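Cellulose-binding protein (Saccharophagus degradans, PDB 2YHG) probably binds polysaccharide and may hydrolyse glycosyl bonds, this part of the longer protein holding its nucleoside hydrolase-like and C-terminal domains. Local coordinates at residues A[117-120]-A[121-124]; A[162-165]-A[166-170]. All blocks are in the same frame, centred on the assembly; numbering follows the deposited sequence. Where two conformers were deposited one is given.

Contact 1. Residues A[117-120]-A[121-124]; sequences YGMG and DVGS. With EDO (1,2-ethanediol), chain J.
Two successive i to i+3 hydrogen bonds wind residues 118-122 into a short 3-10 turn: Asp121 N donates to Gly118 O (3.1 Å, nearly straight at 165°) and Val122 N to Met119 O (3.1 Å). The turn belongs to the loop between strand 110-112 and helix 129-139 of the nucleoside hydrolase-like domain, where Gly118 enters it with a positive phi of 60°. Met119 and Val122 are the apolar pair across the turn. The methionine leaves its backbone away from Val122, but bends at chi2 and chi3 fold the thioether back, bringing CE to 3.9 Å from Val122 CG1 and SD alongside CG2. That second methyl also rests near Gly118 O, whose carbonyl is bonded in addition by Asn155 of helix 155-167. On the polar side the Asp121 carboxylate has different partners on its two oxygens. OD2 accepts a hydrogen bond from Gly116 N and takes a 2.6 Å hydrogen bond from O1 of a 1,2-ethanediol, probably a crystallisation additive. OD1 is tied to the turn through one water, which donates to Asp121 OD1 at 2.7 Å and to Gly120 O at 3.0 Å.

Contact 2. Residues A[162-165]-A[166-170]; sequences WKVQ and NTRSQ
Asn166 packs on Trp162 one helical turn back, near the C-terminal end of helix 155-167, where the chain leaves the helix and turns into helix 170-178. Asn166 N bonds to Trp162 O at 2.9 Å and, weakly, to Lys163 O. With CG anti to the backbone N in both residues (chi1 -176° in Asn166), the two side chains run side by side in the same direction. The amide lies almost flat against the indole, the planes 15° apart. Asn166 CB stands over the six-membered ring in a CH-pi contact, 4.2 Å from its centroid. The amide reaches the outer part of that ring, with OD1 3.8 Å from Trp162 CH2.

Thr167 turns its hydroxyl back on the helix: chi1 of 59° sets OG1 between the backbone N and carbonyl carbon, from where it donates to Lys163 O at 2.7 Å. Thr167 N and Arg168 N both donate to Val164 O, the latter at 2.9 Å, so two donors grip this carbonyl as the helix ends.

The Arg168 side chain runs extended from CG to NE over Val164. CD lies 3.9 Å from Val164 CG1, and Val164 CG2 sits over the centre of one guanidinium face; a salt bridge to Asp139 of helix 129-139 holds the charged end. Across the bend, two waters each link Gln165 O to Arg168 O, and one of them donates to both oxygens at 2.8 Å. Ser169 is the N-cap of helix 170-178, its hydroxyl capping a backbone N within that helix. Gln170 begins the new helix, its side-chain NE2 hydrogen-bonded to Asp174 OD1.

In the fold
Both contacts are local turns at the surface of the nucleoside hydrolase-like domain, each with a single buried residue among those that touch. Contact 1 shapes a loop and contact 2 ends a helix, yet helix 155-167 serves both: the loop lies on its side, and Trp162 joins them directly. The Gly123-Ser124 peptide lies flat against the indole face opposite the one Asn166 covers, while Val122 meets Trp162 CB. Their chemistry differs accordingly. Residues 117-124 combine 3-10 bonds with a carboxylate bonded to the backbone NH of Gly116, whereas residues 162-170 rely on helix-end carbonyls, an indole face and an arginine salt-bridged to helix 129-139.

Contact 1. Residues A[117-120]-A[121-124]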
ATOM      1  N   TYR A 117      21.757  -5.209 -12.130  1.00  7.27           N
ATOM      2  CA  TYR A 117      20.921  -6.206 -11.484  1.00  6.37           C
ATOM      3  C   TYR A 117      21.423  -6.681 -10.117  1.00  5.94           C
ATOM      4  O   TYR A 117      22.580  -7.060  -9.949  1.00  7.36           O
ATOM      5  CB  TYR A 117      20.793  -7.426 -12.407  1.00  7.22           C
ATOM      6  CG  TYR A 117      20.108  -8.584 -11.727  1.00  6.89           C
ATOM      7  CD1 TYR A 117      18.748  -8.537 -11.444  1.00  6.67           C
ATOM      8  CD2 TYR A 117      20.811  -9.689 -11.298  1.00  7.35           C
ATOM      9  CE1 TYR A 117      18.118  -9.556 -10.722  1.00  6.78           C
ATOM     10  CE2 TYR A 117      20.206 -10.722 -10.591  1.00  8.58           C
ATOM     11  CZ  TYR A 117      18.865 -10.620 -10.267  1.00  7.27           C
ATOM     12  OH  TYR A 117      18.224 -11.574  -9.492  1.00  8.82           O
ATOM     13  N   GLY A 118      20.503  -6.722  -9.164  1.00  6.02           N
ATOM     14  CA  GLY A 118      20.677  -7.448  -7.939  1.00  6.38           C
ATOM     15  C   GLY A 118      21.862  -6.974  -7.117  1.00  6.25           C
ATOM     16  O   GLY A 118      22.279  -5.818  -7.190  1.00  6.64           O
ATOM     17  N   MET A 119      22.377  -7.873  -6.282  1.00  6.75           N
ATOM     18  CA  MET A 119      23.543  -7.560  -5.469  1.00  6.61           C
ATOM     19  C   MET A 119      24.773  -7.302  -6.335  1.00  6.95           C
ATOM     20  O   MET A 119      25.741  -6.729  -5.846  1.00  8.26           O
ATOM     21  CB  MET A 119      23.823  -8.672  -4.461  1.00  7.34           C
ATOM     22  CG  MET A 119      22.776  -8.772  -3.358  1.00  7.74           C
ATOM     23  SD  MET A 119      22.579  -7.244  -2.366  1.00  7.89           S
ATOM     24  CE  MET A 119      24.112  -7.197  -1.472  1.00  9.35           C
ATOM     25  N   GLY A 120      24.756  -7.678  -7.604  1.00  7.42           N
ATOM     26  CA  GLY A 120      25.847  -7.337  -8.506  1.00  7.58           C
ATOM     27  C   GLY A 120      25.949  -5.860  -8.808  1.00  7.74           C
ATOM     28  O   GLY A 120      26.965  -5.437  -9.354  1.00 10.39           O
ATOM     29  N   ASP A 121      24.962  -5.058  -8.428  1.00  7.49           N
ATOM     30  CA  ASP A 121      25.059  -3.624  -8.503  1.00  7.60           C
ATOM     31  C   ASP A 121      24.928  -2.956  -7.156  1.00  7.35           C
ATOM     32  O   ASP A 121      24.432  -1.817  -7.067  1.00  9.02           O
ATOM     33  CB  ASP A 121      24.109  -3.049  -9.546  1.00  7.89           C
ATOM     34  CG  ASP A 121      24.519  -1.688 -10.000  1.00  9.08           C
ATOM     35  OD1 ASP A 121      25.735  -1.408 -10.060  1.00 12.16           O
ATOM     36  OD2 ASP A 121      23.618  -0.903 -10.354  1.00  9.20           O
ATOM     37  N   VAL A 122      25.397  -3.636  -6.119  1.00  6.99           N
ATOM     38  CA  VAL A 122      25.437  -3.099  -4.767  1.00  7.36           C
ATOM     39  C   VAL A 122      26.893  -3.107  -4.304  1.00  7.63           C
ATOM     40  O   VAL A 122      27.613  -4.112  -4.510  1.00  8.82           O
ATOM     41  CB  VAL A 122      24.531  -3.894  -3.809  1.00  7.60           C
ATOM     42  CG1 VAL A 122      24.737  -3.486  -2.389  1.00  8.68           C
ATOM     43  CG2 VAL A 122      23.091  -3.727  -4.239  1.00  9.04           C
ATOM     44  N   GLY A 123      27.303  -2.034  -3.621  1.00  8.06           N
ATOM     45  CA  GLY A 123      28.606  -1.978  -3.018  1.00  8.73           C
ATOM     46  C   GLY A 123      29.348  -0.700  -3.311  1.00  9.01           C
ATOM     47  O   GLY A 123      28.750   0.367  -3.588  1.00  9.54           O
ATOM     48  N   SER A 124      30.672  -0.785  -3.197  1.00 10.00           N
ATOM     49  CA  SER A 124      31.532   0.362  -3.252  0.50 11.34           C
ATOM     50  C   SER A 124      31.367   1.076  -4.585  1.00 10.13           C
ATOM     51  O   SER A 124      31.474   0.472  -5.645  1.00 12.65           O
ATOM     52  CB  SER A 124      32.966  -0.097  -3.034  0.50 13.83           C
ATOM     53  OG  SER A 124      33.827   1.002  -2.941  0.50 17.14           O
TER
HETATM   54  C1  EDO J1942      24.506   2.333  -9.892  1.00 16.75           C
HETATM   55  O1  EDO J1942      23.997   1.607 -10.997  1.00 12.20           O
HETATM   56  C2  EDO J1942      23.983   3.741  -9.916  1.00 25.93           C
HETATM   57  O2  EDO J1942      24.367   4.360 -11.143  1.00 21.25           O
HETATM   58  O   HOH W   1      27.370  -3.182 -11.319  1.00 19.81           O

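Contact 2. Residues A[162-165]-A[166-170]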
ATOM      1  N   TRP A 162      23.244  -1.013   2.601  1.00  8.17           N
ATOM      2  CA  TRP A 162      24.645  -1.359   2.536  1.00  9.32           C
ATOM      3  C   TRP A 162      25.512  -0.147   2.866  1.00  8.84           C
ATOM      4  O   TRP A 162      26.485  -0.249   3.632  1.00  9.55           O
ATOM      5  CB  TRP A 162      25.012  -1.940   1.161  1.00  8.71           C
ATOM      6  CG  TRP A 162      26.424  -2.350   1.080  1.00  9.09           C
ATOM      7  CD1 TRP A 162      26.946  -3.561   1.449  1.00 10.63           C
ATOM      8  CD2 TRP A 162      27.526  -1.547   0.690  1.00  9.69           C
ATOM      9  NE1 TRP A 162      28.298  -3.547   1.324  1.00 11.63           N
ATOM     10  CE2 TRP A 162      28.690  -2.327   0.853  1.00 11.09           C
ATOM     11  CE3 TRP A 162      27.649  -0.247   0.234  1.00 11.79           C
ATOM     12  CZ2 TRP A 162      29.965  -1.837   0.604  1.00 13.64           C
ATOM     13  CZ3 TRP A 162      28.925   0.240   0.000  1.00 14.26           C
ATOM     14  CH2 TRP A 162      30.056  -0.539   0.225  1.00 13.84           C
ATOM     15  N   LYS A 163      25.175   0.993   2.294  1.00  8.75           N
ATOM     16  CA  LYS A 163      25.971   2.186   2.535  0.50  9.31           C
ATOM     17  C   LYS A 163      25.897   2.587   4.016  1.00  9.27           C
ATOM     18  O   LYS A 163      26.915   2.941   4.615  1.00 10.78           O
ATOM     19  CB  LYS A 163      25.511   3.343   1.644  0.50  8.88           C
ATOM     20  CG  LYS A 163      26.230   4.677   1.973  0.50 10.25           C
ATOM     21  CD  LYS A 163      25.806   5.754   1.017  0.50  7.99           C
ATOM     22  CE  LYS A 163      26.538   7.038   1.251  0.50 11.07           C
ATOM     23  NZ  LYS A 163      26.113   8.039   0.223  0.50 12.28           N
ATOM     24  N   VAL A 164      24.716   2.556   4.609  1.00  9.03           N
ATOM     25  CA  VAL A 164      24.570   2.862   6.027  1.00  9.78           C
ATOM     26  C   VAL A 164      25.380   1.877   6.881  1.00  9.94           C
ATOM     27  O   VAL A 164      26.143   2.296   7.783  1.00 10.59           O
ATOM     28  CB  VAL A 164      23.076   2.877   6.413  1.00  9.58           C
ATOM     29  CG1 VAL A 164      22.887   2.956   7.914  1.00 11.12           C
ATOM     30  CG2 VAL A 164      22.371   4.017   5.732  1.00 10.34           C
ATOM     31  N   GLN A 165      25.274   0.591   6.596  1.00  9.41           N
ATOM     32  CA  GLN A 165      26.050  -0.404   7.312  1.00 10.43           C
ATOM     33  C   GLN A 165      27.546  -0.157   7.185  1.00 10.72           C
ATOM     34  O   GLN A 165      28.308  -0.358   8.117  1.00 12.77           O
ATOM     35  CB  GLN A 165      25.679  -1.774   6.815  1.00 10.34           C
ATOM     36  CG  GLN A 165      26.468  -2.905   7.465  1.00 11.55           C
ATOM     37  CD  GLN A 165      26.116  -4.232   6.835  1.00 14.01           C
ATOM     38  OE1 GLN A 165      26.149  -4.383   5.622  1.00 15.42           O
ATOM     39  NE2 GLN A 165      25.727  -5.169   7.665  1.00 16.00           N
ATOM     40  N   ASN A 166      27.977   0.320   6.032  1.00 10.45           N
ATOM     41  CA  ASN A 166      29.390   0.508   5.713  1.00 11.82           C
ATOM     42  C   ASN A 166      29.977   1.767   6.323  1.00 12.82           C
ATOM     43  O   ASN A 166      31.169   1.914   6.344  1.00 15.37           O
ATOM     44  CB  ASN A 166      29.569   0.559   4.179  1.00 13.65           C
ATOM     45  CG  ASN A 166      30.993   0.645   3.743  1.00 16.76           C
ATOM     46  OD1 ASN A 166      31.390   1.592   3.047  1.00 24.32           O
ATOM     47  ND2 ASN A 166      31.716  -0.422   3.965  1.00 19.76           N
ATOM     48  N   THR A 167      29.132   2.688   6.762  1.00 12.00           N
ATOM     49  CA  THR A 167      29.590   4.010   7.169  1.00 12.56           C
ATOM     50  C   THR A 167      29.165   4.444   8.560  1.00 13.63           C
ATOM     51  O   THR A 167      29.638   5.501   9.019  1.00 16.28           O
ATOM     52  CB  THR A 167      29.151   5.099   6.171  1.00 12.88           C
ATOM     53  OG1 THR A 167      27.716   5.103   6.086  1.00 13.96           O
ATOM     54  CG2 THR A 167      29.754   4.872   4.779  1.00 16.09           C
ATOM     55  N   ARG A 168      28.279   3.707   9.218  1.00 12.09           N
ATOM     56  CA  ARG A 168      27.710   4.114  10.503  1.00 12.00           C
ATOM     57  C   ARG A 168      27.926   3.053  11.557  1.00 12.84           C
ATOM     58  O   ARG A 168      28.343   1.924  11.279  1.00 14.19           O
ATOM     59  CB  ARG A 168      26.216   4.439  10.389  1.00 12.66           C
ATOM     60  CG  ARG A 168      25.939   5.456   9.298  1.00 12.91           C
ATOM     61  CD  ARG A 168      24.577   6.094   9.455  1.00 13.50           C
ATOM     62  NE  ARG A 168      24.240   6.860   8.277  1.00 13.22           N
ATOM     63  CZ  ARG A 168      23.028   7.363   8.028  1.00 12.38           C
ATOM     64  NH1 ARG A 168      22.027   7.142   8.845  1.00 13.36           N
ATOM     65  NH2 ARG A 168      22.812   8.028   6.909  1.00 14.35           N
ATOM     66  N   SER A 169      27.701   3.426  12.804  1.00 13.00           N
ATOM     67  CA  SER A 169      27.827   2.479  13.907  1.00 13.40           C
ATOM     68  C   SER A 169      26.714   1.447  13.880  1.00 13.10           C
ATOM     69  O   SER A 169      25.653   1.643  13.228  1.00 13.05           O
ATOM     70  CB  SER A 169      27.754   3.228  15.236  1.00 14.62           C
ATOM     71  OG  SER A 169      26.432   3.665  15.492  1.00 15.87           O
ATOM     72  N   GLN A 170      26.885   0.367  14.640  1.00 14.60           N
ATOM     73  CA  GLN A 170      25.836  -0.618  14.778  1.00 14.22           C
ATOM     74  C   GLN A 170      24.540   0.018  15.280  1.00 13.54           C
ATOM     75  O   GLN A 170      23.458  -0.316  14.790  1.00 13.61           O
ATOM     76  CB  GLN A 170      26.263  -1.727  15.725  1.00 17.11           C
ATOM     77  CG  GLN A 170      25.255  -2.849  15.832  1.00 16.56           C
ATOM     78  CD  GLN A 170      25.135  -3.627  14.553  1.00 18.56           C
ATOM     79  OE1 GLN A 170      26.132  -3.970  13.909  1.00 22.54           O
ATOM     80  NE2 GLN A 170      23.902  -3.894  14.149  1.00 19.24           N
TER
HETATM   81  O   HOH W   2      27.186  -0.544  10.686  1.00 16.91           O
HETATM   82  O   HOH W   3      30.536   1.041   9.683  1.00 28.46           O